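Local coordinates for muconate cycloisomerase (Azorhizobium caulinodans, PDB 3MY9), which belongs to the enolase superfamily, pairing an alpha/beta capping domain with a magnesium-binding TIM-type barrel, at residues F165-G170 with L194-N199; V49-A54 with G304-A309. All coordinates share one frame; numbering follows the deposited sequence.

Contact 1 (F165-G170 with L194-N199); sequences FKMKTG and LRLDFN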
loop_
_atom_site.group_PDB
_atom_site.type_symbol
_atom_site.label_atom_id
_atom_site.label_comp_id
_atom_site.label_asym_id
_atom_site.label_seq_id
_atom_site.Cartn_x
_atom_site.Cartn_y
_atom_site.Cartn_z
ATOM N N PHE A 165 30.816 -22.943 8.910
ATOM C CA PHE A 165 31.302 -22.201 10.050
ATOM C C PHE A 165 30.411 -21.009 10.357
ATOM O O PHE A 165 29.954 -20.315 9.443
ATOM C CB PHE A 165 32.713 -21.728 9.766
ATOM C CG PHE A 165 33.686 -22.852 9.648
ATOM C CD1 PHE A 165 34.384 -23.295 10.766
ATOM C CD2 PHE A 165 33.836 -23.526 8.443
ATOM C CE1 PHE A 165 35.249 -24.388 10.680
ATOM C CE2 PHE A 165 34.709 -24.624 8.337
ATOM C CZ PHE A 165 35.405 -25.052 9.464
ATOM N N LYS A 166 30.131 -20.781 11.635
ATOM C CA LYS A 166 29.397 -19.581 12.019
ATOM C C LYS A 166 30.204 -18.672 12.944
ATOM O O LYS A 166 30.549 -19.070 14.034
ATOM C CB LYS A 166 28.086 -19.941 12.687
ATOM C CG LYS A 166 27.164 -18.731 12.781
ATOM C CD LYS A 166 26.142 -18.952 13.900
ATOM C CE LYS A 166 24.812 -19.300 13.396
ATOM N NZ LYS A 166 23.991 -19.561 14.638
ATOM N N MET A 167 30.487 -17.439 12.510
ATOM C CA MET A 167 31.313 -16.520 13.296
ATOM C C MET A 167 30.354 -15.676 14.133
ATOM O O MET A 167 29.426 -15.079 13.602
ATOM C CB MET A 167 32.195 -15.623 12.383
ATOM C CG MET A 167 33.362 -14.824 13.091
ATOM S SD MET A 167 34.038 -13.502 12.009
ATOM C CE MET A 167 34.882 -12.514 13.241
ATOM N N LYS A 168 30.587 -15.649 15.441
ATOM C CA LYS A 168 29.951 -14.700 16.306
ATOM C C LYS A 168 30.539 -13.307 16.031
ATOM O O LYS A 168 31.754 -13.104 16.028
ATOM C CB LYS A 168 30.175 -15.117 17.747
ATOM C CG LYS A 168 29.288 -14.477 18.765
ATOM C CD LYS A 168 29.502 -15.193 20.126
ATOM C CE LYS A 168 29.297 -14.280 21.329
ATOM N NZ LYS A 168 30.298 -14.541 22.444
ATOM N N THR A 169 29.674 -12.341 15.758
ATOM C CA THR A 169 30.142 -11.019 15.378
ATOM C C THR A 169 29.475 -9.998 16.281
ATOM O O THR A 169 28.499 -10.310 16.959
ATOM C CB THR A 169 29.760 -10.705 13.908
ATOM O OG1 THR A 169 28.403 -11.055 13.706
ATOM C CG2 THR A 169 30.609 -11.464 12.906
ATOM N N GLY A 170 29.979 -8.766 16.244
ATOM C CA GLY A 170 29.495 -7.706 17.085
ATOM C C GLY A 170 29.976 -7.868 18.512
ATOM O O GLY A 170 29.331 -7.356 19.420
ATOM N N LEU A 194 30.503 -19.796 5.174
ATOM C CA LEU A 194 30.692 -18.962 6.335
ATOM C C LEU A 194 29.427 -18.183 6.658
ATOM O O LEU A 194 28.926 -17.462 5.802
ATOM C CB LEU A 194 31.826 -17.961 6.072
ATOM C CG LEU A 194 32.156 -16.944 7.169
ATOM C CD1 LEU A 194 32.536 -17.639 8.459
ATOM C CD2 LEU A 194 33.300 -16.016 6.730
ATOM N N ARG A 195 28.947 -18.305 7.894
ATOM C CA ARG A 195 27.784 -17.577 8.365
ATOM C C ARG A 195 28.207 -16.650 9.490
ATOM O O ARG A 195 29.186 -16.934 10.191
ATOM C CB ARG A 195 26.726 -18.555 8.885
ATOM C CG ARG A 195 26.121 -19.442 7.798
ATOM C CD ARG A 195 26.702 -20.852 7.841
ATOM N NE ARG A 195 26.175 -21.673 6.771
ATOM C CZ ARG A 195 25.192 -22.548 6.918
ATOM N NH1 ARG A 195 24.598 -22.732 8.082
ATOM N NH2 ARG A 195 24.803 -23.242 5.886
ATOM N N LEU A 196 27.502 -15.535 9.661
ATOM C CA LEU A 196 27.787 -14.603 10.767
ATOM C C LEU A 196 26.564 -14.518 11.667
ATOM O O LEU A 196 25.439 -14.555 11.189
ATOM C CB LEU A 196 28.098 -13.190 10.263
ATOM C CG LEU A 196 29.122 -13.064 9.127
ATOM C CD1 LEU A 196 29.350 -11.571 8.737
ATOM C CD2 LEU A 196 30.436 -13.672 9.547
ATOM N N ASP A 197 26.782 -14.339 12.955
ATOM C CA ASP A 197 25.691 -14.210 13.899
ATOM C C ASP A 197 25.943 -13.045 14.838
ATOM O O ASP A 197 26.889 -13.081 15.587
ATOM C CB ASP A 197 25.599 -15.502 14.705
ATOM C CG ASP A 197 24.339 -15.598 15.545
ATOM O OD1 ASP A 197 24.080 -16.721 16.019
ATOM O OD2 ASP A 197 23.589 -14.594 15.677
ATOM N N PHE A 198 25.092 -12.020 14.811
ATOM C CA PHE A 198 25.273 -10.881 15.733
ATOM C C PHE A 198 24.576 -11.071 17.095
ATOM O O PHE A 198 24.660 -10.229 17.955
ATOM C CB PHE A 198 24.786 -9.587 15.079
ATOM C CG PHE A 198 25.723 -9.042 14.040
ATOM C CD1 PHE A 198 26.718 -8.162 14.401
ATOM C CD2 PHE A 198 25.603 -9.416 12.706
ATOM C CE1 PHE A 198 27.591 -7.643 13.443
ATOM C CE2 PHE A 198 26.480 -8.914 11.746
ATOM C CZ PHE A 198 27.480 -8.029 12.122
ATOM N N ASN A 199 23.888 -12.186 17.263
ATOM C CA ASN A 199 23.117 -12.496 18.489
ATOM C C ASN A 199 22.248 -11.316 18.968
ATOM O O ASN A 199 22.280 -10.923 20.126
ATOM C CB ASN A 199 24.064 -13.062 19.550
ATOM C CG ASN A 199 24.494 -14.521 19.219
ATOM O OD1 ASN A 199 23.671 -15.455 19.280
ATOM N ND2 ASN A 199 25.775 -14.708 18.854
#

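Contact 2 (V49-A54 with G304-A309); sequences VGWGEA and GGIALA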
loop_
_atom_site.group_PDB
_atom_site.type_symbol
_atom_site.label_atom_id
_atom_site.label_comp_id
_atom_site.label_asym_id
_atom_site.label_seq_id
_atom_site.Cartn_x
_atom_site.Cartn_y
_atom_site.Cartn_z
ATOM N N VAL A 49 7.765 -49.145 24.477
ATOM C CA VAL A 49 8.215 -47.969 25.209
ATOM C C VAL A 49 8.726 -46.886 24.264
ATOM O O VAL A 49 9.384 -47.189 23.273
ATOM C CB VAL A 49 9.340 -48.346 26.191
ATOM C CG1 VAL A 49 9.793 -47.136 26.986
ATOM C CG2 VAL A 49 8.870 -49.452 27.127
ATOM N N GLY A 50 8.427 -45.627 24.580
ATOM C CA GLY A 50 8.937 -44.493 23.812
ATOM C C GLY A 50 9.365 -43.353 24.705
ATOM O O GLY A 50 8.815 -43.168 25.787
ATOM N N TRP A 51 10.343 -42.581 24.251
ATOM C CA TRP A 51 10.909 -41.513 25.062
ATOM C C TRP A 51 10.748 -40.147 24.409
ATOM O O TRP A 51 10.777 -40.013 23.186
ATOM C CB TRP A 51 12.389 -41.794 25.353
ATOM C CG TRP A 51 12.590 -42.935 26.350
ATOM C CD1 TRP A 51 12.623 -44.266 26.078
ATOM C CD2 TRP A 51 12.790 -42.811 27.764
ATOM N NE1 TRP A 51 12.834 -44.984 27.235
ATOM C CE2 TRP A 51 12.943 -44.109 28.280
ATOM C CE3 TRP A 51 12.872 -41.720 28.641
ATOM C CZ2 TRP A 51 13.143 -44.351 29.636
ATOM C CZ3 TRP A 51 13.089 -41.957 29.978
ATOM C CH2 TRP A 51 13.213 -43.265 30.468
ATOM N N GLY A 52 10.555 -39.144 25.255
ATOM C CA GLY A 52 10.577 -37.752 24.856
ATOM C C GLY A 52 11.363 -36.944 25.862
ATOM O O GLY A 52 11.583 -37.378 26.993
ATOM N N GLU A 53 11.788 -35.766 25.442
ATOM C CA GLU A 53 12.574 -34.876 26.284
ATOM C C GLU A 53 12.083 -33.462 26.052
ATOM O O GLU A 53 11.888 -33.065 24.911
ATOM C CB GLU A 53 14.062 -34.987 25.937
ATOM C CG GLU A 53 14.940 -33.884 26.504
ATOM C CD GLU A 53 16.388 -34.313 26.673
ATOM O OE1 GLU A 53 16.847 -35.196 25.913
ATOM O OE2 GLU A 53 17.067 -33.765 27.574
ATOM N N ALA A 54 11.868 -32.734 27.141
ATOM C CA ALA A 54 11.522 -31.324 27.095
ATOM C C ALA A 54 12.784 -30.506 27.332
ATOM O O ALA A 54 13.328 -30.490 28.437
ATOM C CB ALA A 54 10.457 -30.997 28.151
ATOM N N GLY A 304 21.053 -33.148 24.476
ATOM C CA GLY A 304 20.375 -34.255 25.121
ATOM C C GLY A 304 19.900 -35.221 24.052
ATOM O O GLY A 304 19.211 -34.831 23.109
ATOM N N GLY A 305 20.274 -36.484 24.206
ATOM C CA GLY A 305 20.196 -37.441 23.115
ATOM C C GLY A 305 18.806 -37.654 22.559
ATOM O O GLY A 305 18.656 -37.909 21.369
ATOM N N ILE A 306 17.800 -37.545 23.423
ATOM C CA ILE A 306 16.422 -37.824 23.047
ATOM C C ILE A 306 15.865 -36.691 22.202
ATOM O O ILE A 306 15.262 -36.932 21.158
ATOM C CB ILE A 306 15.526 -38.060 24.283
ATOM C CG1 ILE A 306 16.064 -39.217 25.116
ATOM C CG2 ILE A 306 14.094 -38.368 23.846
ATOM C CD1 ILE A 306 15.350 -39.409 26.433
ATOM N N ALA A 307 16.072 -35.456 22.646
ATOM C CA ALA A 307 15.642 -34.283 21.888
ATOM C C ALA A 307 16.436 -34.119 20.585
ATOM O O ALA A 307 15.909 -33.633 19.567
ATOM C CB ALA A 307 15.791 -33.026 22.745
ATOM N N LEU A 308 17.708 -34.483 20.635
ATOM C CA LEU A 308 18.562 -34.423 19.461
ATOM C C LEU A 308 18.133 -35.449 18.426
ATOM O O LEU A 308 18.158 -35.172 17.246
ATOM C CB LEU A 308 20.008 -34.681 19.852
ATOM C CG LEU A 308 21.030 -34.688 18.720
ATOM C CD1 LEU A 308 20.974 -33.392 17.940
ATOM C CD2 LEU A 308 22.402 -34.908 19.332
ATOM N N ALA A 309 17.747 -36.636 18.863
ATOM C CA ALA A 309 17.265 -37.679 17.937
ATOM C C ALA A 309 16.021 -37.156 17.213
ATOM O O ALA A 309 15.889 -37.270 16.001
ATOM C CB ALA A 309 16.951 -38.986 18.700
#

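Contact 1 (F165-G170 with L194-N199)
The backbone oxygen of Asp197 is gripped twice by Thr169. The amide N of Thr169 donates to Asp197 O over 2.9 Å in a nearly straight bond (168° at the hydrogen), and Thr169 OG1 adds a weak one to the same oxygen at 3.2 Å. With chi1 at 47°, OG1 sits between the backbone N and the carbonyl carbon, which also places it over the centre of the Phe198 ring, 3.2 Å above its plane. Thr169 CB makes a CH-pi contact with the same face, 3.9 Å from the centroid. On the strands themselves the pairing is parallel and in step, Phe165 beside Leu194 through Lys168 beside Asp197; Arg195 N bonds Phe165 O at 2.7 Å, Met167 N bonds Arg195 O, and Asp197 N bonds Met167 O. Strands 164-168 and 193-197 are neighbours in the barrel sheet, joined through helix 174-188 in a beta-alpha-beta crossover. Phe165, Met167, Leu194 and Leu196 point to the face where that helix packs; CB of Met167 meets CD2 of Leu196. From the other face Lys166 leans across Asp197, its CD 3.6 Å from Asp197 CB. The lysine side chain bends at chi3 (-104°), bringing NZ to OD1 of Asp197 from above the carboxylate plane in a 3.2 Å salt bridge. NZ also pairs with Glu326 and with Glu223, a magnesium ligand, and the Asp197 side chain lies about 4 Å from a bound magnesium ion. The other carboxylate oxygen, OD2, accepts from Asn199 N in an Asx turn that begins at the last residue of the strand.

Contact 2 (V49-A54 with G304-A309)
Glu53 carries CG anti to its backbone N (chi1 166°) and runs on extended, which lays the chain alongside the first turn of helix 305-316; Ile306, with CG2 anti to its own N, sends that methyl to the strand backbone and CD1 toward Trp51. The helix segment runs almost square to strand 49-54, at 97°, with 6.9 Å between the axes of the two short segments at closest approach. Ile306 CG2 rests on the Gly52 backbone, 3.7 Å from its carbonyl carbon. Ile306 CD1 touches Trp51 at CB and, 4.0 Å away, at ring atom CE3, approaching the indole obliquely; Ile362 adjoins both side chains. Past Ile306, Glu53 CG lies 3.9 Å from Ala307 CB. OE1 accepts a weak, fairly straight bond from Ala307 N, 3.4 Å long, while OE2 pairs with Arg37 and takes a hydrogen bond from Trp302 NE1. Strand 49-54 belongs to the antiparallel sheet of the capping domain, so a barrel helix is seated here against that sheet. A buried carboxylate facing the amino end of a helix, with an arginine at its other oxygen, probably stays ionised, and the helix dipole would favour the same charge.

How the contacts relate
From the N terminus the chain first lays down the three long strands, 49-54 among them, of an antiparallel sheet, then passes through the helices 64-79, 87-97 and 102-120 before entering the barrel. Contact 1 closes a short loop there, with 23 residues between its segments, and joins two successive parallel strands of the barrel wall. The chain goes on round the barrel until 304-309 returns to 49-54, so contact 2 closes a loop of 249 intervening residues with contact 1 nested inside it. Contact 1 is thus internal to the barrel, whereas contact 2 ties barrel to capping domain. Their centres stand 29 Å apart on opposite sides of the chain's centre, and they do not touch.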